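Local coordinates for competence damage-inducible protein A (Enterobacter cloacae subsp. cloacae, PDB 5VU3) that is of unknown function but belongs to the CinA (competence-damaged protein) family, whose relatives include nicotinamide mononucleotide deamidases, at residues 123-131 and 141-152. Sequence-based numbering, arbitrary orientation.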
loop_
_atom_site.group_PDB
_atom_site.type_symbol
_atom_site.label_atom_id
_atom_site.label_comp_id
_atom_site.label_asym_id
_atom_site.label_seq_id
_atom_site.Cartn_x
_atom_site.Cartn_y
_atom_site.Cartn_z
ATOM N N THR A 123 -13.460 16.779 -14.525
ATOM C CA THR A 123 -14.092 15.679 -13.802
ATOM C C THR A 123 -14.172 15.996 -12.315
ATOM O O THR A 123 -13.188 16.429 -11.710
ATOM C CB THR A 123 -13.304 14.382 -14.018
ATOM O OG1 THR A 123 -13.366 14.008 -15.398
ATOM C CG2 THR A 123 -13.877 13.252 -13.161
ATOM N N ALA A 124 -15.349 15.766 -11.732
ATOM C CA ALA A 124 -15.607 16.161 -10.352
ATOM C C ALA A 124 -14.748 15.379 -9.368
ATOM O O ALA A 124 -14.562 14.165 -9.502
ATOM C CB ALA A 124 -17.082 15.954 -10.008
ATOM N N ALA A 125 -14.240 16.085 -8.358
ATOM C CA ALA A 125 -13.637 15.413 -7.216
ATOM C C ALA A 125 -14.627 14.406 -6.646
ATOM O O ALA A 125 -15.835 14.648 -6.626
ATOM C CB ALA A 125 -13.238 16.436 -6.147
ATOM N N GLY A 126 -14.115 13.256 -6.215
ATOM C CA GLY A 126 -14.960 12.178 -5.745
ATOM C C GLY A 126 -15.315 11.151 -6.801
ATOM O O GLY A 126 -15.959 10.149 -6.474
ATOM N N THR A 127 -14.933 11.376 -8.056
ATOM C CA THR A 127 -15.168 10.407 -9.122
ATOM C C THR A 127 -14.086 9.341 -9.074
ATOM O O THR A 127 -12.895 9.662 -9.173
ATOM C CB THR A 127 -15.150 11.086 -10.490
ATOM O OG1 THR A 127 -16.085 12.171 -10.511
ATOM C CG2 THR A 127 -15.499 10.075 -11.573
ATOM N N VAL A 128 -14.484 8.076 -8.950
ATOM C CA VAL A 128 -13.530 6.975 -8.834
ATOM C C VAL A 128 -13.962 5.836 -9.752
ATOM O O VAL A 128 -15.134 5.447 -9.750
ATOM C CB VAL A 128 -13.418 6.476 -7.379
ATOM C CG1 VAL A 128 -12.319 5.451 -7.256
ATOM C CG2 VAL A 128 -13.173 7.648 -6.413
ATOM N N CYS A 129 -13.016 5.286 -10.517
ATOM C CA CYS A 129 -13.268 4.092 -11.316
ATOM C C CYS A 129 -12.633 2.855 -10.688
ATOM O O CYS A 129 -11.592 2.924 -10.028
ATOM C CB CYS A 129 -12.766 4.252 -12.755
ATOM S SG CYS A 129 -13.573 5.572 -13.679
ATOM N N PHE A 130 -13.277 1.713 -10.912
ATOM C CA PHE A 130 -12.893 0.444 -10.314
ATOM C C PHE A 130 -12.795 -0.620 -11.391
ATOM O O PHE A 130 -13.591 -0.630 -12.330
ATOM C CB PHE A 130 -13.924 -0.007 -9.262
ATOM C CG PHE A 130 -14.095 0.961 -8.128
ATOM C CD1 PHE A 130 -14.937 2.048 -8.248
ATOM C CD2 PHE A 130 -13.408 0.775 -6.937
ATOM C CE1 PHE A 130 -15.090 2.946 -7.197
ATOM C CE2 PHE A 130 -13.552 1.665 -5.891
ATOM C CZ PHE A 130 -14.397 2.744 -6.015
ATOM N N ALA A 131 -11.823 -1.519 -11.251
ATOM C CA ALA A 131 -11.766 -2.723 -12.065
ATOM C C ALA A 131 -11.583 -3.928 -11.153
ATOM O O ALA A 131 -10.782 -3.894 -10.209
ATOM C CB ALA A 131 -10.630 -2.670 -13.105
ATOM N N SER A 141 -16.497 -0.226 -12.997
ATOM C CA SER A 141 -17.569 0.696 -12.651
ATOM C C SER A 141 -16.998 2.092 -12.465
ATOM O O SER A 141 -15.793 2.279 -12.277
ATOM C CB SER A 141 -18.304 0.256 -11.382
ATOM O OG SER A 141 -17.425 0.285 -10.283
ATOM N N ARG A 142 -17.894 3.071 -12.511
ATOM C CA ARG A 142 -17.562 4.477 -12.337
ATOM C C ARG A 142 -18.499 5.034 -11.278
ATOM O O ARG A 142 -19.720 4.941 -11.428
ATOM C CB ARG A 142 -17.715 5.243 -13.658
ATOM C CG ARG A 142 -17.545 6.745 -13.529
ATOM C CD ARG A 142 -17.803 7.434 -14.864
ATOM N NE ARG A 142 -16.661 7.303 -15.760
ATOM C CZ ARG A 142 -15.670 8.187 -15.839
ATOM N NH1 ARG A 142 -15.688 9.275 -15.078
ATOM N NH2 ARG A 142 -14.664 7.984 -16.683
ATOM N N VAL A 143 -17.937 5.584 -10.201
ATOM C CA VAL A 143 -18.721 5.989 -9.037
ATOM C C VAL A 143 -18.370 7.418 -8.653
ATOM O O VAL A 143 -17.208 7.832 -8.743
ATOM C CB VAL A 143 -18.491 5.046 -7.837
ATOM C CG1 VAL A 143 -19.375 5.447 -6.658
ATOM C CG2 VAL A 143 -18.744 3.595 -8.226
ATOM N N LEU A 144 -19.380 8.177 -8.230
ATOM C CA LEU A 144 -19.177 9.480 -7.618
ATOM C C LEU A 144 -19.477 9.362 -6.130
ATOM O O LEU A 144 -20.612 9.050 -5.754
ATOM C CB LEU A 144 -20.071 10.539 -8.255
ATOM C CG LEU A 144 -20.013 11.887 -7.540
ATOM C CD1 LEU A 144 -18.669 12.548 -7.805
ATOM C CD2 LEU A 144 -21.150 12.797 -7.984
ATOM N N PHE A 145 -18.468 9.616 -5.298
ATOM C CA PHE A 145 -18.606 9.607 -3.844
ATOM C C PHE A 145 -18.695 11.034 -3.305
ATOM O O PHE A 145 -17.996 11.934 -3.784
ATOM C CB PHE A 145 -17.418 8.907 -3.187
ATOM C CG PHE A 145 -17.285 7.454 -3.538
ATOM C CD1 PHE A 145 -18.038 6.495 -2.871
ATOM C CD2 PHE A 145 -16.393 7.042 -4.527
ATOM C CE1 PHE A 145 -17.914 5.153 -3.184
ATOM C CE2 PHE A 145 -16.260 5.704 -4.847
ATOM C CZ PHE A 145 -17.025 4.755 -4.175
ATOM N N SER A 146 -19.522 11.228 -2.281
ATOM C CA SER A 146 -19.629 12.529 -1.635
ATOM C C SER A 146 -18.571 12.682 -0.542
ATOM O O SER A 146 -17.967 11.708 -0.081
ATOM C CB SER A 146 -21.024 12.720 -1.030
ATOM O OG SER A 146 -21.209 11.865 0.091
ATOM N N GLY A 147 -18.341 13.933 -0.144
ATOM C CA GLY A 147 -17.489 14.247 0.991
ATOM C C GLY A 147 -16.087 14.650 0.583
ATOM O O GLY A 147 -15.782 14.876 -0.591
ATOM N N ASP A 148 -15.212 14.727 1.584
ATOM C CA ASP A 148 -13.839 15.150 1.341
ATOM C C ASP A 148 -12.971 13.935 1.006
ATOM O O ASP A 148 -13.463 12.806 0.907
ATOM C CB ASP A 148 -13.317 15.964 2.525
ATOM C CG ASP A 148 -13.128 15.141 3.794
ATOM O OD1 ASP A 148 -13.194 13.889 3.769
ATOM O OD2 ASP A 148 -12.911 15.775 4.849
ATOM N N CYS A 149 -11.660 14.155 0.860
ATOM C CA CYS A 149 -10.794 13.088 0.369
ATOM C C CYS A 149 -10.809 11.878 1.299
ATOM O O CYS A 149 -10.872 10.737 0.827
ATOM C CB CYS A 149 -9.369 13.600 0.162
ATOM S SG CYS A 149 -8.635 14.436 1.568
ATOM N N GLN A 150 -10.774 12.097 2.615
ATOM C CA GLN A 150 -10.791 10.954 3.523
ATOM C C GLN A 150 -12.109 10.203 3.447
ATOM O O GLN A 150 -12.130 8.976 3.604
ATOM C CB GLN A 150 -10.518 11.404 4.959
ATOM C CG GLN A 150 -9.030 11.482 5.305
ATOM C CD GLN A 150 -8.779 12.104 6.665
ATOM O OE1 GLN A 150 -9.417 11.739 7.656
ATOM N NE2 GLN A 150 -7.851 13.055 6.720
ATOM N N ASP A 151 -13.210 10.917 3.208
ATOM C CA ASP A 151 -14.501 10.266 2.998
ATOM C C ASP A 151 -14.496 9.429 1.732
ATOM O O ASP A 151 -14.937 8.273 1.738
ATOM C CB ASP A 151 -15.615 11.311 2.921
ATOM C CG ASP A 151 -15.732 12.134 4.181
ATOM O OD1 ASP A 151 -15.994 13.355 4.061
ATOM O OD2 ASP A 151 -15.573 11.562 5.284
ATOM N N VAL A 152 -14.016 10.005 0.625
ATOM C CA VAL A 152 -14.028 9.291 -0.646
ATOM C C VAL A 152 -13.190 8.018 -0.554
ATOM O O VAL A 152 -13.599 6.951 -1.026
ATOM C CB VAL A 152 -13.542 10.221 -1.777
ATOM C CG1 VAL A 152 -13.423 9.459 -3.095
ATOM C CG2 VAL A 152 -14.496 11.397 -1.933
HETATM O O HOH W 1 -13.339 10.655 -15.609
#
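Val-128 and Val-143 form a hydrogen-bonded pair in the antiparallel beta hairpin of strands 127-134 and 137-144, at one edge of the chain's mixed sheet. Val-128 N donates a hydrogen bond to Val-143 O at 2.7 Å, and Val-143 N returns one to Val-128 O. Phe-130 and Ser-141 form the next such pair. Phe-145 N extends the pairing to Gly-126 O with an almost straight bond (177°).

On the face toward helix 149-167, the Phe-130 and Phe-145 rings meet edge to edge, Phe-130 CZ 3.7 Å from Phe-145 CE2. Val-128 CG2 is 3.8 Å from both Phe-145 CD2 and Val-152 CG1, tying the hairpin to the helix's first turn. Ser-141 OG is hydrogen-bonded to Tyr-159 OH of that helix. A capping box of Asp-148 and Asp-151 caps its start.

On the other face, Cys-129 SG lies over one face of the Arg-142 guanidinium, displaced toward its rim, 4.0 Å from CZ. The bend at chi3 (-78°) turns the guanidinium toward strand 127-131, with NH1 3.6 Å from Thr-127 CG2. A water at its edge accepts from Arg-142 NH1. A type II turn leads into the hairpin, where Thr-127 OG1 donates to Ala-124 O at 2.7 Å.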